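Local coordinates for carboxylesterase (Uncultured bacterium, PDB 5GMX), which hydrolyses carboxylic esters as a family VIII carboxylesterase of the beta-lactamase clan and also acts on oxyimino cephalosporins, at residues Q115-Q120 / H167-V172; A121-P126 / G159-V164; R127-M132 / M243-L248; D134-D139 / A261-A266. One frame throughout, in Å; residues are numbered along the deposited sequence.

Contact 1: Q115-Q120 / H167-V172; sequences QLLSHQ and HIAGEV
Helix-helix packing in the helical part of the beta-lactamase-type fold brings helix 113-117 against the middle of helix 165-175. All five touching residues are buried and aliphatic, so shape and apolar surface make the joint. Leu116 carries most of it. With CG anti to the backbone N (chi1 -173°), its two methyls open like a fork between two side chains of the longer helix. One prong, Leu116 CD1, meets Ile168 CD1 at 3.7 Å where the chains cross obliquely. The other, Leu116 CD2, comes tip to tip with Val172 CG2 at 3.8 Å. Ile168 and Val172 share a helix face because they lie one turn apart, joined by Val172 N to Ile168 O (3.1 Å). Ile168 CG1 takes the crowded first-torsion position (chi1 55°), from where CD1 reaches Leu116. Alongside, Leu117 CD2 rests on Ala169 CB at 3.8 Å; a lone methyl suits this spot, where the CA atoms of Leu117 and Ala169 are 6.5 Å apart. Around the joint, Leu116 and Val172 both touch Val96 of helix 96-99, and Ile168 leans on Leu145 of helix 138-146. Past Leu117 the chain turns back, so that Gln120 N donates to Gln115 O (2.9 Å). The Gln120 amide closes the same turn: its NE2 gives a fairly straight bond, close to the amide plane, to Ser118 OG (2.8 Å, 160° at the hydrogen).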
loop_
_atom_site.group_PDB
_atom_site.type_symbol
_atom_site.label_atom_id
_atom_site.label_comp_id
_atom_site.label_asym_id
_atom_site.label_seq_id
_atom_site.Cartn_x
_atom_site.Cartn_y
_atom_site.Cartn_z
ATOM N N GLN A 115 11.072 14.137 -1.733
ATOM C CA GLN A 115 12.177 13.274 -1.301
ATOM C C GLN A 115 11.778 12.320 -0.169
ATOM O O GLN A 115 12.171 11.154 -0.162
ATOM C CB GLN A 115 13.376 14.118 -0.859
ATOM C CG GLN A 115 14.101 14.798 -2.001
ATOM C CD GLN A 115 15.186 15.750 -1.514
ATOM O OE1 GLN A 115 15.168 16.196 -0.367
ATOM N NE2 GLN A 115 16.134 16.061 -2.388
ATOM N N LEU A 116 11.019 12.827 0.799
ATOM C CA LEU A 116 10.493 11.998 1.878
ATOM C C LEU A 116 9.632 10.856 1.320
ATOM O O LEU A 116 9.747 9.707 1.749
ATOM C CB LEU A 116 9.660 12.844 2.853
ATOM C CG LEU A 116 9.168 12.186 4.146
ATOM C CD1 LEU A 116 10.294 12.057 5.152
ATOM C CD2 LEU A 116 7.987 12.932 4.749
ATOM N N LEU A 117 8.772 11.178 0.359
ATOM C CA LEU A 117 7.841 10.191 -0.192
ATOM C C LEU A 117 8.488 9.201 -1.148
ATOM O O LEU A 117 7.879 8.179 -1.457
ATOM C CB LEU A 117 6.693 10.888 -0.916
ATOM C CG LEU A 117 5.656 11.512 0.002
ATOM C CD1 LEU A 117 4.697 12.336 -0.825
ATOM C CD2 LEU A 117 4.924 10.392 0.703
ATOM N N SER A 118 9.707 9.498 -1.606
ATOM C CA SER A 118 10.431 8.591 -2.499
ATOM C C SER A 118 11.589 7.890 -1.797
ATOM O O SER A 118 12.514 7.404 -2.454
ATOM C CB SER A 118 10.949 9.332 -3.737
ATOM O OG SER A 118 11.729 10.464 -3.387
ATOM N N HIS A 119 11.513 7.816 -0.469
ATOM C CA HIS A 119 12.463 7.058 0.348
ATOM C C HIS A 119 13.875 7.616 0.214
ATOM O O HIS A 119 14.847 6.875 0.287
ATOM C CB HIS A 119 12.440 5.568 -0.025
ATOM C CG HIS A 119 11.073 4.965 0.034
ATOM N ND1 HIS A 119 10.562 4.393 1.178
ATOM C CD2 HIS A 119 10.095 4.884 -0.898
ATOM C CE1 HIS A 119 9.333 3.970 0.945
ATOM N NE2 HIS A 119 9.026 4.254 -0.308
ATOM N N GLN A 120 13.977 8.928 0.025
ATOM C CA GLN A 120 15.278 9.584 -0.095
ATOM C C GLN A 120 15.644 10.461 1.102
ATOM O O GLN A 120 16.601 11.221 1.027
ATOM C CB GLN A 120 15.316 10.443 -1.349
ATOM C CG GLN A 120 15.048 9.696 -2.626
ATOM C CD GLN A 120 15.295 10.564 -3.835
ATOM O OE1 GLN A 120 16.416 10.632 -4.336
ATOM N NE2 GLN A 120 14.256 11.254 -4.297
ATOM N N HIS A 167 4.238 6.411 8.861
ATOM C CA HIS A 167 4.297 7.417 9.913
ATOM C C HIS A 167 4.787 8.781 9.423
ATOM O O HIS A 167 4.233 9.807 9.812
ATOM C CB HIS A 167 5.196 6.947 11.058
ATOM C CG HIS A 167 4.514 6.010 12.007
ATOM N ND1 HIS A 167 4.380 4.663 11.754
ATOM C CD2 HIS A 167 3.905 6.233 13.196
ATOM C CE1 HIS A 167 3.732 4.090 12.754
ATOM N NE2 HIS A 167 3.428 5.021 13.640
ATOM N N ILE A 168 5.832 8.808 8.598
ATOM C CA ILE A 168 6.372 10.095 8.164
ATOM C C ILE A 168 5.460 10.741 7.107
ATOM O O ILE A 168 5.140 11.953 7.188
ATOM C CB ILE A 168 7.826 9.960 7.643
ATOM C CG1 ILE A 168 7.925 8.916 6.531
ATOM C CG2 ILE A 168 8.758 9.578 8.787
ATOM C CD1 ILE A 168 9.356 8.599 6.108
ATOM N N ALA A 169 5.021 9.933 6.141
ATOM C CA ALA A 169 4.062 10.412 5.146
ATOM C C ALA A 169 2.789 10.904 5.841
ATOM O O ALA A 169 2.305 12.033 5.619
ATOM C CB ALA A 169 3.731 9.303 4.149
ATOM N N GLY A 170 2.292 10.051 6.729
ATOM C CA GLY A 170 1.068 10.307 7.462
ATOM C C GLY A 170 1.155 11.531 8.350
ATOM O O GLY A 170 0.177 12.253 8.506
ATOM N N GLU A 171 2.319 11.764 8.947
ATOM C CA GLU A 171 2.469 12.903 9.835
ATOM C C GLU A 171 2.476 14.190 9.028
ATOM O O GLU A 171 1.959 15.216 9.486
ATOM C CB GLU A 171 3.729 12.790 10.692
ATOM C CG GLU A 171 3.912 13.932 11.694
ATOM C CD GLU A 171 2.779 14.057 12.725
ATOM O OE1 GLU A 171 1.872 13.196 12.769
ATOM O OE2 GLU A 171 2.799 15.038 13.500
ATOM N N VAL A 172 3.040 14.152 7.825
ATOM C CA VAL A 172 2.896 15.334 6.971
ATOM C C VAL A 172 1.409 15.617 6.691
ATOM O O VAL A 172 0.910 16.768 6.860
ATOM C CB VAL A 172 3.652 15.168 5.647
ATOM C CG1 VAL A 172 3.337 16.318 4.696
ATOM C CG2 VAL A 172 5.144 15.094 5.916
#

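Contact 2: A121-P126 / G159-V164; sequences AGICGP and GYHAVV. With PMS (phenylmethanesulfonic acid), chain C.
Tyr160 OH is the best-held polar atom, with three partners of unequal strength: a hydrogen bond with Lys74 NZ, a weak one with Ser71 OG, and a weak, unsettled one to the sulfonate, Tyr160 OH to PMS O2S at 3.4 Å. Ser71, Lys74 and Tyr160 probably form the catalytic group, as in class C beta-lactamases. Ala162 also lines the pocket, its CB 3.6 Å from PMS C6.

Behind the tyrosine, His161 turns its ring into the 121-126 loop. Cys124 CA sits over the ring centre, 3.6 Å from the centroid and 5° off the normal, a CH-pi contact. The ring's rotation is set by His161 ND1, which donates to Gly159 O (2.7 Å) through a bent bond, 130° at the hydrogen. On the same side of the ring as Cys124 CA, Ile123 O comes obliquely to within 3.2 Å of His161 CD2. Gly159 suits its place because a CB there would strike Cys124 SG. A water joins the backbones, giving a proton to Cys124 O (2.8 Å) and accepting one from Val163 N (2.8 Å). Both loops lie between helices: Cys124 touches Ala238 of helix 237-244, while Pro126 and Val164, themselves in contact, rest on Met144 and Leu145 of helix 138-146.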
loop_
_atom_site.group_PDB
_atom_site.type_symbol
_atom_site.label_atom_id
_atom_site.label_comp_id
_atom_site.label_asym_id
_atom_site.label_seq_id
_atom_site.Cartn_x
_atom_site.Cartn_y
_atom_site.Cartn_z
ATOM N N ALA A 121 14.872 10.394 2.184
ATOM C CA ALA A 121 15.181 11.188 3.371
ATOM C C ALA A 121 16.254 10.521 4.230
ATOM O O ALA A 121 16.846 11.160 5.093
ATOM C CB ALA A 121 13.926 11.435 4.201
ATOM N N GLY A 122 16.478 9.228 4.017
ATOM C CA GLY A 122 17.539 8.529 4.717
ATOM C C GLY A 122 17.224 8.103 6.138
ATOM O O GLY A 122 18.128 7.794 6.905
ATOM N N ILE A 123 15.954 8.086 6.515
ATOM C CA ILE A 123 15.601 7.591 7.845
ATOM C C ILE A 123 14.817 6.292 7.708
ATOM O O ILE A 123 13.665 6.173 8.151
ATOM C CB ILE A 123 14.810 8.629 8.656
ATOM C CG1 ILE A 123 13.748 9.295 7.792
ATOM C CG2 ILE A 123 15.745 9.712 9.188
ATOM C CD1 ILE A 123 12.894 10.266 8.566
ATOM N N CYS A 124 15.472 5.325 7.075
ATOM C CA CYS A 124 14.836 4.100 6.600
ATOM C C CYS A 124 14.214 3.261 7.723
ATOM O O CYS A 124 13.304 2.457 7.482
ATOM C CB CYS A 124 15.855 3.282 5.807
ATOM S SG CYS A 124 16.891 4.302 4.676
ATOM N N GLY A 125 14.705 3.459 8.943
ATOM C CA GLY A 125 14.174 2.794 10.120
ATOM C C GLY A 125 14.720 3.464 11.373
ATOM O O GLY A 125 15.684 4.225 11.296
ATOM N N PRO A 126 14.113 3.187 12.536
ATOM C CA PRO A 126 14.565 3.814 13.787
ATOM C C PRO A 126 15.967 3.347 14.141
ATOM O O PRO A 126 16.261 2.172 13.965
ATOM C CB PRO A 126 13.547 3.324 14.827
ATOM C CG PRO A 126 12.385 2.779 14.017
ATOM C CD PRO A 126 12.985 2.266 12.756
ATOM N N GLY A 159 16.456 4.451 0.128
ATOM C CA GLY A 159 16.493 3.294 0.999
ATOM C C GLY A 159 15.087 3.091 1.530
ATOM O O GLY A 159 14.595 3.888 2.320
ATOM N N TYR A 160 14.448 2.013 1.093
ATOM C CA TYR A 160 13.065 1.704 1.455
ATOM C C TYR A 160 12.766 1.894 2.944
ATOM O O TYR A 160 13.345 1.227 3.794
ATOM C CB TYR A 160 12.760 0.268 1.040
ATOM C CG TYR A 160 11.314 -0.169 1.122
ATOM C CD1 TYR A 160 10.304 0.574 0.534
ATOM C CD2 TYR A 160 10.974 -1.364 1.737
ATOM C CE1 TYR A 160 8.985 0.151 0.583
ATOM C CE2 TYR A 160 9.660 -1.800 1.788
ATOM C CZ TYR A 160 8.675 -1.042 1.205
ATOM O OH TYR A 160 7.378 -1.482 1.260
ATOM N N HIS A 161 11.877 2.835 3.246
ATOM C CA HIS A 161 11.436 3.080 4.614
ATOM C C HIS A 161 10.379 2.026 4.956
ATOM O O HIS A 161 9.179 2.304 5.014
ATOM C CB HIS A 161 10.912 4.522 4.754
ATOM C CG HIS A 161 11.990 5.559 4.633
ATOM N ND1 HIS A 161 12.976 5.497 3.673
ATOM C CD2 HIS A 161 12.243 6.676 5.358
ATOM C CE1 HIS A 161 13.796 6.527 3.815
ATOM N NE2 HIS A 161 13.375 7.255 4.829
ATOM N N ALA A 162 10.863 0.804 5.165
ATOM C CA ALA A 162 10.049 -0.414 5.151
ATOM C C ALA A 162 8.834 -0.416 6.074
ATOM O O ALA A 162 7.789 -0.972 5.728
ATOM C CB ALA A 162 10.926 -1.605 5.481
ATOM N N VAL A 163 8.972 0.168 7.257
ATOM C CA VAL A 163 7.873 0.153 8.215
ATOM C C VAL A 163 7.404 1.570 8.528
ATOM O O VAL A 163 6.205 1.819 8.653
ATOM C CB VAL A 163 8.263 -0.571 9.523
ATOM C CG1 VAL A 163 7.099 -0.548 10.517
ATOM C CG2 VAL A 163 8.697 -2.013 9.231
ATOM N N VAL A 164 8.350 2.496 8.653
ATOM C CA VAL A 164 8.042 3.837 9.141
ATOM C C VAL A 164 7.539 4.802 8.061
ATOM O O VAL A 164 7.184 5.937 8.377
ATOM C CB VAL A 164 9.282 4.471 9.831
ATOM C CG1 VAL A 164 9.775 3.580 10.963
ATOM C CG2 VAL A 164 10.395 4.722 8.830
HETATM C C PMS C . 6.422 -4.227 4.765
HETATM S S PMS C . 6.123 -4.451 3.025
HETATM C C1 PMS C . 7.587 -5.064 5.265
HETATM C C2 PMS C . 7.366 -6.333 5.783
HETATM C C3 PMS C . 8.431 -7.096 6.244
HETATM C C4 PMS C . 9.721 -6.591 6.193
HETATM C C5 PMS C . 9.946 -5.323 5.679
HETATM C C6 PMS C . 8.881 -4.562 5.220
HETATM O O2S PMS C . 7.359 -4.770 2.215
HETATM O O1S PMS C . 5.289 -5.684 2.770
HETATM O O HOH W 1 11.156 1.151 8.771
#

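Contact 3: R127-M132 / M243-L248; sequences RERVEM and MAHPPL. With PMS (phenylmethanesulfonic acid), chain C.
His245, Met132 and Pro246 bury the most surface where two loops of the beta-lactamase-type fold meet at the rim of the ligand pocket: the lead-in to helix 132-136 and the exit from helix 237-244. The His245 ring lies flat beneath the backbone of the first loop. Arg129 CA stands over its centre, 3.7 Å from the centroid and 7° off the normal, a CH-pi contact that suits a flat, polarisable ring. Arg127 O approaches the ring edge, 3.3 Å from His245 CE1, and the rotation is fixed by a hydrogen bond from His245 ND1 to Pro126 O.

A cis peptide bond precedes Pro246, and the proline ring faces the first loop as a compact apolar knob. Val130 CG2 touches Pro246 CD at 3.7 Å. On the next carbon, Met132, present as selenomethionine, sets its SE 4.0 Å from Pro246 CG. A bend at chi2 (-70°) brings the Met132 tip onward, so that its CE lies 3.5 Å from Pro247 O and also touches Leu248. The unbranched, flexible methionine chain suits this curved surface, following it from Pro246 to Leu248. One water ties the backbones, donating to Val130 O (2.7 Å) and to Ala244 O. The far end of the second loop meets the ligand's phenyl ring, where Leu248 CD1 lies 3.6 Å from PMS C2.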
loop_
_atom_site.group_PDB
_atom_site.type_symbol
_atom_site.label_atom_id
_atom_site.label_comp_id
_atom_site.label_asym_id
_atom_site.label_seq_id
_atom_site.Cartn_x
_atom_site.Cartn_y
_atom_site.Cartn_z
ATOM N N ARG A 127 16.816 4.242 14.626
ATOM C CA ARG A 127 18.181 3.854 14.949
ATOM C C ARG A 127 18.221 2.951 16.180
ATOM O O ARG A 127 19.027 2.023 16.259
ATOM C CB ARG A 127 19.050 5.088 15.170
ATOM C CG ARG A 127 19.652 5.628 13.893
ATOM C CD ARG A 127 20.564 6.824 14.140
ATOM N NE ARG A 127 20.970 7.411 12.867
ATOM C CZ ARG A 127 21.971 6.951 12.123
ATOM N NH1 ARG A 127 22.665 5.895 12.531
ATOM N NH2 ARG A 127 22.270 7.534 10.967
ATOM N N GLU A 128 17.332 3.201 17.129
ATOM C CA GLU A 128 17.320 2.408 18.348
ATOM C C GLU A 128 16.263 1.313 18.301
ATOM O O GLU A 128 15.259 1.425 17.592
ATOM C CB GLU A 128 17.118 3.321 19.556
ATOM C CG GLU A 128 18.301 4.268 19.767
ATOM C CD GLU A 128 18.036 5.352 20.794
ATOM O OE1 GLU A 128 16.851 5.603 21.106
ATOM O OE2 GLU A 128 19.018 5.952 21.284
ATOM N N ARG A 129 16.505 0.254 19.065
ATOM C CA ARG A 129 15.611 -0.891 19.119
ATOM C C ARG A 129 14.241 -0.475 19.641
ATOM O O ARG A 129 14.136 0.140 20.698
ATOM C CB ARG A 129 16.222 -1.982 20.001
ATOM C CG ARG A 129 15.792 -3.397 19.655
ATOM C CD ARG A 129 16.760 -4.421 20.239
ATOM N NE ARG A 129 17.203 -4.063 21.585
ATOM C CZ ARG A 129 16.507 -4.300 22.695
ATOM N NH1 ARG A 129 15.324 -4.902 22.626
ATOM N NH2 ARG A 129 16.996 -3.937 23.876
ATOM N N VAL A 130 13.192 -0.830 18.906
ATOM C CA VAL A 130 11.837 -0.462 19.301
ATOM C C VAL A 130 10.958 -1.690 19.542
ATOM O O VAL A 130 11.140 -2.736 18.919
ATOM C CB VAL A 130 11.158 0.446 18.239
ATOM C CG1 VAL A 130 11.948 1.729 18.041
ATOM C CG2 VAL A 130 10.994 -0.286 16.926
ATOM N N GLU A 131 10.018 -1.553 20.473
ATOM C CA GLU A 131 9.004 -2.571 20.709
ATOM C C GLU A 131 7.811 -2.303 19.787
ATOM O O GLU A 131 7.711 -1.227 19.201
ATOM C CB GLU A 131 8.554 -2.562 22.176
ATOM C CG GLU A 131 9.675 -2.659 23.209
ATOM C CD GLU A 131 10.457 -3.961 23.135
ATOM O OE1 GLU A 131 9.849 -5.016 22.854
ATOM O OE2 GLU A 131 11.686 -3.928 23.370
HETATM N N MSE A 132 6.910 -3.272 19.663
HETATM C CA MSE A 132 5.686 -3.090 18.884
HETATM C C MSE A 132 4.808 -1.993 19.487
HETATM O O MSE A 132 4.184 -1.186 18.770
HETATM C CB MSE A 132 4.906 -4.403 18.809
HETATM C CG MSE A 132 5.594 -5.485 18.003
HETATM SE SE MSE A 132 5.599 -5.028 16.110
HETATM C CE MSE A 132 6.639 -6.538 15.406
HETATM N N MSE A 243 15.137 -3.510 8.962
HETATM C CA MSE A 243 14.721 -4.912 9.072
HETATM C C MSE A 243 14.669 -5.472 10.495
HETATM O O MSE A 243 14.106 -6.543 10.715
HETATM C CB MSE A 243 15.648 -5.805 8.241
HETATM C CG MSE A 243 15.504 -5.643 6.728
HETATM SE SE MSE A 243 13.680 -5.918 6.054
HETATM C CE MSE A 243 13.358 -4.132 5.362
ATOM N N ALA A 244 15.251 -4.775 11.461
ATOM C CA ALA A 244 15.362 -5.346 12.800
ATOM C C ALA A 244 14.645 -4.526 13.859
ATOM O O ALA A 244 14.466 -4.993 14.987
ATOM C CB ALA A 244 16.827 -5.505 13.175
ATOM N N HIS A 245 14.239 -3.306 13.502
ATOM C CA HIS A 245 13.638 -2.383 14.465
ATOM C C HIS A 245 12.234 -1.911 14.057
ATOM O O HIS A 245 12.075 -0.792 13.568
ATOM C CB HIS A 245 14.536 -1.151 14.660
ATOM C CG HIS A 245 15.871 -1.454 15.267
ATOM N ND1 HIS A 245 16.887 -0.523 15.332
ATOM C CD2 HIS A 245 16.363 -2.584 15.829
ATOM C CE1 HIS A 245 17.946 -1.067 15.906
ATOM N NE2 HIS A 245 17.652 -2.316 16.220
ATOM N N PRO A 246 11.206 -2.748 14.272
ATOM C CA PRO A 246 11.255 -4.119 14.777
ATOM C C PRO A 246 11.192 -5.106 13.616
ATOM O O PRO A 246 10.921 -4.696 12.484
ATOM C CB PRO A 246 9.999 -4.200 15.639
ATOM C CG PRO A 246 9.001 -3.358 14.860
ATOM C CD PRO A 246 9.810 -2.301 14.104
ATOM N N PRO A 247 11.473 -6.388 13.871
ATOM C CA PRO A 247 11.269 -7.333 12.769
ATOM C C PRO A 247 9.794 -7.728 12.642
ATOM O O PRO A 247 9.182 -8.111 13.636
ATOM C CB PRO A 247 12.140 -8.533 13.158
ATOM C CG PRO A 247 12.431 -8.377 14.628
ATOM C CD PRO A 247 11.931 -7.044 15.106
ATOM N N LEU A 248 9.240 -7.632 11.439
ATOM C CA LEU A 248 7.844 -7.992 11.212
ATOM C C LEU A 248 7.724 -9.475 10.908
ATOM O O LEU A 248 8.672 -10.095 10.439
ATOM C CB LEU A 248 7.242 -7.184 10.066
ATOM C CG LEU A 248 7.171 -5.664 10.210
ATOM C CD1 LEU A 248 6.379 -5.082 9.046
ATOM C CD2 LEU A 248 6.578 -5.230 11.563
HETATM C C PMS C . 6.422 -4.227 4.765
HETATM S S PMS C . 6.123 -4.451 3.025
HETATM C C1 PMS C . 7.587 -5.064 5.265
HETATM C C2 PMS C . 7.366 -6.333 5.783
HETATM C C3 PMS C . 8.431 -7.096 6.244
HETATM C C4 PMS C . 9.721 -6.591 6.193
HETATM C C5 PMS C . 9.946 -5.323 5.679
HETATM C C6 PMS C . 8.881 -4.562 5.220
HETATM O O2S PMS C . 7.359 -4.770 2.215
HETATM O O1S PMS C . 5.289 -5.684 2.770
HETATM O O HOH W 2 13.227 -3.871 17.706
#

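Contact 4: D134-D139 / A261-A266; sequences DLYDWD and AEVPGA
This is a partly buried contact of mixed kind, apolar side chains flanking a pair of water bridges, between the junction of helices 132-136 and 138-146 and the loop that leads from helix 256-260 to strand 269-270. At one end Tyr136 lays its ring beside Ala261, with Tyr136 CD1 only 3.4 Å from Ala261 CB; a single methyl fits so close an approach. Val263 stands at the edge of the same ring and turns its other methyl to Leu135, Val263 CG1 to Leu135 CD2 being 4.2 Å.

Between the apolar groups, two waters satisfy backbone atoms that do not meet directly. One donates to Leu135 O (2.7 Å) and to Glu262 O (2.8 Å). The second donates to Tyr136 O (3.0 Å) and accepts from Glu262 N (2.9 Å), so both polar atoms of the Glu262 backbone are bridged to the helix junction. In the beta-lactamase-type fold of this enzyme the 261-266 loop runs on toward the ligand pocket, probably the active site, where Gly265 O accepts a hydrogen bond from Lys74 NZ. A turn, Ala266 N to Val263 O, shapes that end.

Trp138 closes the far side with the edge of its indole. CG is anti to the backbone N (chi1 -176°), directing the six-membered ring at the loop. Its rotation is steadied by NE1 bonded to Glu171 and by stacking on His167, while Trp138 CZ3 meets Pro264 CD at 3.6 Å near the ring plane.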
loop_
_atom_site.group_PDB
_atom_site.type_symbol
_atom_site.label_atom_id
_atom_site.label_comp_id
_atom_site.label_asym_id
_atom_site.label_seq_id
_atom_site.Cartn_x
_atom_site.Cartn_y
_atom_site.Cartn_z
ATOM N N ASP A 134 5.820 0.540 20.835
ATOM C CA ASP A 134 6.411 1.785 20.367
ATOM C C ASP A 134 5.824 2.157 19.015
ATOM O O ASP A 134 5.532 3.321 18.747
ATOM C CB ASP A 134 7.930 1.661 20.264
ATOM C CG ASP A 134 8.576 1.359 21.595
ATOM O OD1 ASP A 134 8.139 1.946 22.608
ATOM O OD2 ASP A 134 9.518 0.534 21.623
ATOM N N LEU A 135 5.632 1.148 18.173
ATOM C CA LEU A 135 5.004 1.349 16.875
ATOM C C LEU A 135 3.594 1.903 17.029
ATOM O O LEU A 135 3.148 2.720 16.216
ATOM C CB LEU A 135 4.959 0.033 16.097
ATOM C CG LEU A 135 5.631 -0.012 14.733
ATOM C CD1 LEU A 135 7.054 0.507 14.833
ATOM C CD2 LEU A 135 5.608 -1.437 14.201
ATOM N N TYR A 136 2.901 1.477 18.083
ATOM C CA TYR A 136 1.503 1.885 18.239
ATOM C C TYR A 136 1.354 3.308 18.799
ATOM O O TYR A 136 0.281 3.898 18.717
ATOM C CB TYR A 136 0.748 0.883 19.116
ATOM C CG TYR A 136 0.871 -0.544 18.627
ATOM C CD1 TYR A 136 1.175 -0.818 17.297
ATOM C CD2 TYR A 136 0.695 -1.616 19.490
ATOM C CE1 TYR A 136 1.293 -2.111 16.844
ATOM C CE2 TYR A 136 0.809 -2.916 19.042
ATOM C CZ TYR A 136 1.110 -3.157 17.718
ATOM O OH TYR A 136 1.236 -4.444 17.257
ATOM N N ASP A 137 2.430 3.867 19.345
ATOM C CA ASP A 137 2.380 5.231 19.869
ATOM C C ASP A 137 2.806 6.221 18.787
ATOM O O ASP A 137 3.998 6.496 18.612
ATOM C CB ASP A 137 3.271 5.366 21.106
ATOM C CG ASP A 137 3.076 6.697 21.842
ATOM O OD1 ASP A 137 2.679 7.708 21.216
ATOM O OD2 ASP A 137 3.320 6.726 23.068
ATOM N N TRP A 138 1.819 6.772 18.086
ATOM C CA TRP A 138 2.053 7.574 16.883
ATOM C C TRP A 138 2.970 8.784 17.092
ATOM O O TRP A 138 3.994 8.943 16.404
ATOM C CB TRP A 138 0.717 8.054 16.314
ATOM C CG TRP A 138 0.872 8.807 15.033
ATOM C CD1 TRP A 138 1.129 10.141 14.889
ATOM C CD2 TRP A 138 0.799 8.266 13.709
ATOM N NE1 TRP A 138 1.213 10.464 13.557
ATOM C CE2 TRP A 138 1.016 9.329 12.812
ATOM C CE3 TRP A 138 0.560 6.987 13.195
ATOM C CZ2 TRP A 138 0.998 9.155 11.425
ATOM C CZ3 TRP A 138 0.544 6.814 11.817
ATOM C CH2 TRP A 138 0.760 7.892 10.950
ATOM N N ASP A 139 2.586 9.644 18.025
ATOM C CA ASP A 139 3.295 10.899 18.252
ATOM C C ASP A 139 4.723 10.667 18.733
ATOM O O ASP A 139 5.636 11.416 18.389
ATOM C CB ASP A 139 2.527 11.759 19.254
ATOM C CG ASP A 139 1.146 12.148 18.744
ATOM O OD1 ASP A 139 0.981 12.265 17.506
ATOM O OD2 ASP A 139 0.229 12.330 19.578
ATOM N N ALA A 261 -4.120 -0.685 15.651
ATOM C CA ALA A 261 -3.237 0.477 15.586
ATOM C C ALA A 261 -3.221 1.112 14.205
ATOM O O ALA A 261 -3.838 0.615 13.279
ATOM C CB ALA A 261 -1.816 0.077 15.990
ATOM N N GLU A 262 -2.500 2.215 14.064
ATOM C CA GLU A 262 -2.265 2.761 12.736
ATOM C C GLU A 262 -0.779 2.668 12.397
ATOM O O GLU A 262 0.043 3.408 12.928
ATOM C CB GLU A 262 -2.777 4.195 12.630
ATOM C CG GLU A 262 -4.290 4.255 12.717
ATOM C CD GLU A 262 -4.863 5.573 12.246
ATOM O OE1 GLU A 262 -6.097 5.761 12.387
ATOM O OE2 GLU A 262 -4.097 6.402 11.708
ATOM N N VAL A 263 -0.448 1.699 11.549
ATOM C CA VAL A 263 0.913 1.513 11.054
ATOM C C VAL A 263 0.834 1.471 9.539
ATOM O O VAL A 263 0.912 0.400 8.935
ATOM C CB VAL A 263 1.557 0.213 11.591
ATOM C CG1 VAL A 263 3.056 0.190 11.294
ATOM C CG2 VAL A 263 1.333 0.091 13.093
ATOM N N PRO A 264 0.675 2.645 8.918
ATOM C CA PRO A 264 0.323 2.758 7.496
ATOM C C PRO A 264 1.410 2.280 6.519
ATOM O O PRO A 264 1.184 2.284 5.313
ATOM C CB PRO A 264 0.063 4.259 7.324
ATOM C CG PRO A 264 -0.165 4.787 8.730
ATOM C CD PRO A 264 0.748 3.959 9.575
ATOM N N GLY A 265 2.572 1.875 7.018
ATOM C CA GLY A 265 3.533 1.230 6.147
ATOM C C GLY A 265 3.239 -0.255 5.959
ATOM O O GLY A 265 3.781 -0.884 5.054
ATOM N N ALA A 266 2.387 -0.832 6.809
ATOM C CA ALA A 266 2.307 -2.291 6.860
ATOM C C ALA A 266 1.028 -2.926 7.417
ATOM O O ALA A 266 0.888 -4.142 7.338
ATOM C CB ALA A 266 3.498 -2.819 7.663
HETATM O O HOH W 3 1.134 4.304 15.350
HETATM O O HOH W 4 -1.567 3.669 16.382
#

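From the N terminus, four consecutive pieces between residues 115 and 139 each find a partner further along. Contact 1 closes a loop from helix 113-117 to helix 165-175, and contact 2 nests inside it. Contacts 3 and 4 close longer loops, reaching the end of helix 237-244 and the loop after helix 256-260; they cross each other, and both cross contacts 1 and 2. Direct bonds join neighbours: His119 with His161 between contacts 1 and 2, Pro126 with His245 between 2 and 3, and Glu171 with Trp138 between 1 and 4. Contacts 2 and 3 both touch the bound phenylmethanesulfonic acid, so the helical region is tied to the pocket.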